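Local coordinates for protein 2-Keto-3-deoxy-(6-phospho-)gluconate aldolase (Thermoproteus tenax, PDB 2R91) that is a TIM-barrel aldolase of the dihydrodipicolinate synthetase family that forms an assembly of four chains, at residues A[89-94]-A[121-126]; A[177-182]-A[194-199]. All coordinates share one frame; numbering follows the deposited sequence.

Contact 1 (A[89-94]-A[121-126]); sequences RGAEAV and VSIPVF
Two adjacent parallel strands of the TIM barrel begin to pair here, at the N-terminal ends of strands 93-96 and 125-129, which helix 107-120 links into a beta-alpha-beta unit. The ladder opens with V94 facing V125, and V94 is gripped through both of its backbone polar groups. Its N-H reaches P124 O at 3.1 Å, almost along the C=O axis, while its own O accepts F126 N at 2.8 Å in the carbonyl plane, with an N-H...O angle of 164°. The same V94 O also receives a CA-H...O contact from V125.

I123 packs beside this ladder and buries more surface than any other residue of 121-126. Its CG1 takes the crowded position between backbone N and carbonyl carbon (chi1 57°), and the extended chain then carries CD1 to 3.5 Å from A91 O and 4.0 Å from V94 CG1, the two side chains crossing at about a right angle. The other branch of V94, CG2, meets V125 CG2 at 3.8 Å. A93 CB lies 3.7 Å from F126 CE1, and P124 lays CD against E92 O at 3.3 Å.

Around the pair, E92 OE2 forms a salt bridge with R66, A91 and V94 rest on A86 of helix 76-88, and A93 and F126 on I68 of strand 67-70.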
loop_
_atom_site.group_PDB
_atom_site.type_symbol
_atom_site.label_atom_id
_atom_site.label_comp_id
_atom_site.label_asym_id
_atom_site.label_seq_id
_atom_site.Cartn_x
_atom_site.Cartn_y
_atom_site.Cartn_z
ATOM N N ARG A 89 -33.785 -18.865 -12.721
ATOM C CA ARG A 89 -33.975 -19.672 -11.513
ATOM C C ARG A 89 -34.627 -18.906 -10.348
ATOM O O ARG A 89 -34.828 -19.453 -9.268
ATOM C CB ARG A 89 -32.647 -20.331 -11.096
ATOM C CG ARG A 89 -32.121 -21.308 -12.134
ATOM C CD ARG A 89 -33.071 -22.475 -12.249
ATOM N NE ARG A 89 -32.665 -23.544 -13.161
ATOM C CZ ARG A 89 -33.113 -23.689 -14.409
ATOM N NH1 ARG A 89 -33.936 -22.796 -14.923
ATOM N NH2 ARG A 89 -32.720 -24.706 -15.151
ATOM N N GLY A 90 -34.987 -17.655 -10.574
ATOM C CA GLY A 90 -35.717 -16.894 -9.582
ATOM C C GLY A 90 -34.867 -16.106 -8.572
ATOM O O GLY A 90 -35.374 -15.708 -7.521
ATOM N N ALA A 91 -33.584 -15.908 -8.879
ATOM C CA ALA A 91 -32.699 -15.075 -8.051
ATOM C C ALA A 91 -33.296 -13.698 -7.988
ATOM O O ALA A 91 -33.769 -13.169 -9.003
ATOM C CB ALA A 91 -31.293 -14.988 -8.675
ATOM N N GLU A 92 -33.227 -13.059 -6.831
ATOM C CA GLU A 92 -33.813 -11.746 -6.738
ATOM C C GLU A 92 -32.873 -10.677 -7.308
ATOM O O GLU A 92 -33.300 -9.585 -7.697
ATOM C CB GLU A 92 -34.295 -11.467 -5.305
ATOM C CG GLU A 92 -33.282 -10.950 -4.351
ATOM C CD GLU A 92 -33.920 -10.554 -2.994
ATOM O OE1 GLU A 92 -34.914 -11.189 -2.558
ATOM O OE2 GLU A 92 -33.390 -9.612 -2.373
ATOM N N ALA A 93 -31.590 -11.009 -7.400
ATOM C CA ALA A 93 -30.611 -10.084 -7.960
ATOM C C ALA A 93 -29.380 -10.879 -8.389
ATOM O O ALA A 93 -29.210 -12.016 -7.972
ATOM C CB ALA A 93 -30.207 -8.999 -6.910
ATOM N N VAL A 94 -28.530 -10.287 -9.217
ATOM C CA VAL A 94 -27.185 -10.859 -9.414
ATOM C C VAL A 94 -26.160 -9.831 -8.953
ATOM O O VAL A 94 -26.462 -8.644 -8.924
ATOM C CB VAL A 94 -26.900 -11.208 -10.890
ATOM C CG1 VAL A 94 -27.804 -12.406 -11.336
ATOM C CG2 VAL A 94 -27.120 -9.994 -11.782
ATOM N N VAL A 121 -29.963 -8.634 -18.109
ATOM C CA VAL A 121 -31.044 -9.082 -17.227
ATOM C C VAL A 121 -31.950 -7.926 -16.840
ATOM O O VAL A 121 -31.599 -6.757 -17.001
ATOM C CB VAL A 121 -30.486 -9.727 -15.894
ATOM C CG1 VAL A 121 -29.660 -11.007 -16.203
ATOM C CG2 VAL A 121 -29.628 -8.703 -15.104
ATOM N N SER A 122 -33.105 -8.274 -16.282
ATOM C CA SER A 122 -34.072 -7.305 -15.780
ATOM C C SER A 122 -33.970 -7.130 -14.278
ATOM O O SER A 122 -34.282 -6.054 -13.763
ATOM C CB SER A 122 -35.497 -7.763 -16.131
ATOM O OG SER A 122 -35.590 -7.892 -17.538
ATOM N N ILE A 123 -33.576 -8.188 -13.569
ATOM C CA ILE A 123 -33.418 -8.092 -12.116
ATOM C C ILE A 123 -32.236 -7.144 -11.789
ATOM O O ILE A 123 -31.391 -6.896 -12.640
ATOM C CB ILE A 123 -33.246 -9.485 -11.461
ATOM C CG1 ILE A 123 -32.040 -10.243 -12.061
ATOM C CG2 ILE A 123 -34.533 -10.306 -11.595
ATOM C CD1 ILE A 123 -31.726 -11.542 -11.310
ATOM N N PRO A 124 -32.199 -6.591 -10.564
ATOM C CA PRO A 124 -31.144 -5.655 -10.147
ATOM C C PRO A 124 -29.743 -6.280 -10.237
ATOM O O PRO A 124 -29.565 -7.462 -9.919
ATOM C CB PRO A 124 -31.476 -5.382 -8.678
ATOM C CG PRO A 124 -32.944 -5.685 -8.554
ATOM C CD PRO A 124 -33.173 -6.842 -9.488
ATOM N N VAL A 125 -28.788 -5.495 -10.705
ATOM C CA VAL A 125 -27.383 -5.880 -10.686
ATOM C C VAL A 125 -26.666 -5.137 -9.539
ATOM O O VAL A 125 -26.762 -3.908 -9.438
ATOM C CB VAL A 125 -26.707 -5.549 -12.035
ATOM C CG1 VAL A 125 -25.177 -5.729 -11.956
ATOM C CG2 VAL A 125 -27.308 -6.431 -13.159
ATOM N N PHE A 126 -25.979 -5.895 -8.681
ATOM C CA PHE A 126 -25.219 -5.339 -7.535
ATOM C C PHE A 126 -23.757 -5.267 -7.868
ATOM O O PHE A 126 -23.195 -6.201 -8.485
ATOM C CB PHE A 126 -25.337 -6.255 -6.304
ATOM C CG PHE A 126 -26.621 -6.103 -5.521
ATOM C CD1 PHE A 126 -27.846 -5.960 -6.156
ATOM C CD2 PHE A 126 -26.592 -6.124 -4.142
ATOM C CE1 PHE A 126 -29.024 -5.830 -5.413
ATOM C CE2 PHE A 126 -27.775 -5.999 -3.390
ATOM C CZ PHE A 126 -28.971 -5.868 -4.016
#

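Contact 2 (A[177-182]-A[194-199]); sequences GSDSLV and VASSAN
The backbones approach most closely where G177 and V194 lie 4.6 Å apart at CA, G177 CA making a CA-H...O contact with V194 O, and from there the two segments diverge. These are the beta-alpha loops that follow strands 173-176 and 192-193, the last two strands of the TIM barrel, and a single buried carboxylate ties them together.

D179, with CG anti to its carbonyl carbon (chi1 -74°), extends its carboxylate to the turn of helical shape that begins at S196. OD1 is held twice by S197: the backbone N comes in on the syn lone pair at 2.9 Å, and OG on the anti lone pair at 2.8 Å. OD2 takes S196 OG on its syn lone pair at 2.5 Å, a very short bond. Both serine hydroxyls sit in the crowded position between backbone N and carbonyl carbon. Donors on both oxygens fix the rotation of the group and would be expected to favour its charged form.

A195 CB lies over one face of the carboxylate beside OD1 and also touches V182 CG2 at 3.7 Å; V182 packs in turn on L205 of helix 202-213. S196 OG has a further partner in Y239. One water completes the join: it donates to G177 O at 2.6 Å and to D179 OD2 at 3.0 Å, and accepts from S196 N at 2.9 Å.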
loop_
_atom_site.group_PDB
_atom_site.type_symbol
_atom_site.label_atom_id
_atom_site.label_comp_id
_atom_site.label_asym_id
_atom_site.label_seq_id
_atom_site.Cartn_x
_atom_site.Cartn_y
_atom_site.Cartn_z
ATOM N N GLY A 177 -19.490 -5.863 4.051
ATOM C CA GLY A 177 -19.157 -7.301 4.095
ATOM C C GLY A 177 -18.091 -7.691 5.121
ATOM O O GLY A 177 -17.678 -8.852 5.196
ATOM N N SER A 178 -17.653 -6.736 5.936
ATOM C CA SER A 178 -16.619 -7.005 6.944
ATOM C C SER A 178 -17.242 -7.538 8.253
ATOM O O SER A 178 -18.163 -6.924 8.797
ATOM C CB SER A 178 -15.755 -5.754 7.179
ATOM O OG SER A 178 -14.858 -5.981 8.275
ATOM N N ASP A 179 -16.800 -8.705 8.706
ATOM C CA ASP A 179 -17.281 -9.259 9.992
ATOM C C ASP A 179 -17.029 -8.300 11.174
ATOM O O ASP A 179 -17.770 -8.303 12.162
ATOM C CB ASP A 179 -16.571 -10.560 10.285
ATOM C CG ASP A 179 -17.067 -11.704 9.397
ATOM O OD1 ASP A 179 -18.213 -12.136 9.565
ATOM O OD2 ASP A 179 -16.311 -12.120 8.527
ATOM N N SER A 180 -15.974 -7.496 11.064
ATOM C CA SER A 180 -15.632 -6.569 12.159
ATOM C C SER A 180 -16.560 -5.357 12.195
ATOM O O SER A 180 -16.497 -4.549 13.143
ATOM C CB SER A 180 -14.192 -6.122 11.977
ATOM O OG SER A 180 -14.168 -5.225 10.877
ATOM N N LEU A 181 -17.411 -5.201 11.178
ATOM C CA LEU A 181 -18.318 -4.040 11.067
ATOM C C LEU A 181 -19.827 -4.357 11.121
ATOM O O LEU A 181 -20.654 -3.522 10.728
ATOM C CB LEU A 181 -18.008 -3.193 9.814
ATOM C CG LEU A 181 -16.653 -2.474 9.774
ATOM C CD1 LEU A 181 -16.367 -1.844 8.401
ATOM C CD2 LEU A 181 -16.608 -1.398 10.922
ATOM N N VAL A 182 -20.201 -5.541 11.595
ATOM C CA VAL A 182 -21.633 -5.892 11.680
ATOM C C VAL A 182 -22.415 -4.932 12.591
ATOM O O VAL A 182 -23.422 -4.336 12.210
ATOM C CB VAL A 182 -21.817 -7.344 12.146
ATOM C CG1 VAL A 182 -23.292 -7.638 12.456
ATOM C CG2 VAL A 182 -21.291 -8.335 11.028
ATOM N N VAL A 194 -23.383 -8.345 4.831
ATOM C CA VAL A 194 -23.118 -9.610 4.160
ATOM C C VAL A 194 -21.835 -10.204 4.732
ATOM O O VAL A 194 -20.805 -10.242 4.087
ATOM C CB VAL A 194 -22.970 -9.445 2.605
ATOM C CG1 VAL A 194 -22.877 -10.823 1.919
ATOM C CG2 VAL A 194 -24.127 -8.669 2.019
ATOM N N ALA A 195 -21.912 -10.698 5.949
ATOM C CA ALA A 195 -20.728 -11.156 6.660
ATOM C C ALA A 195 -20.565 -12.680 6.634
ATOM O O ALA A 195 -21.524 -13.437 6.844
ATOM C CB ALA A 195 -20.765 -10.603 8.137
ATOM N N SER A 196 -19.326 -13.134 6.449
ATOM C CA SER A 196 -19.001 -14.570 6.420
ATOM C C SER A 196 -19.463 -15.328 7.656
ATOM O O SER A 196 -19.818 -16.507 7.570
ATOM C CB SER A 196 -17.487 -14.751 6.233
ATOM O OG SER A 196 -16.783 -14.368 7.426
ATOM N N SER A 197 -19.477 -14.657 8.816
ATOM C CA SER A 197 -19.921 -15.306 10.054
ATOM C C SER A 197 -21.420 -15.669 10.086
ATOM O O SER A 197 -21.859 -16.399 10.980
ATOM C CB SER A 197 -19.606 -14.427 11.288
ATOM O OG SER A 197 -20.227 -13.170 11.163
ATOM N N ALA A 198 -22.215 -15.167 9.146
ATOM C CA ALA A 198 -23.591 -15.680 9.040
ATOM C C ALA A 198 -23.614 -17.178 8.728
ATOM O O ALA A 198 -24.629 -17.833 8.936
ATOM C CB ALA A 198 -24.419 -14.890 8.026
ATOM N N ASN A 199 -22.506 -17.719 8.233
ATOM C CA ASN A 199 -22.416 -19.165 8.069
ATOM C C ASN A 199 -22.407 -19.925 9.384
ATOM O O ASN A 199 -23.053 -20.955 9.504
ATOM C CB ASN A 199 -21.170 -19.572 7.279
ATOM C CG ASN A 199 -21.313 -19.268 5.815
ATOM O OD1 ASN A 199 -22.010 -19.992 5.098
ATOM N ND2 ASN A 199 -20.710 -18.167 5.373
HETATM O O HOH W 1 -17.128 -11.313 5.765
#

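Overall arrangement
The two contacts sit at opposite ends of the barrel strands. Contact 1 joins the fourth and fifth strands where they start, through backbone bonds and apolar packing, and is only partly buried. Contact 2 lies beyond the C-terminal ends of the seventh and eighth strands, is fully buried, and depends on a carboxylate, two serines and a water. The centres of contact 1 and contact 2 are about 22 Å apart and their nearest atoms about 7 Å, so they do not touch. A bound sulfate ion, probably from the crystallisation liquor, lies about 5 Å from the side chain of V194 in contact 2, toward the strand ends where TIM barrels carry their active sites.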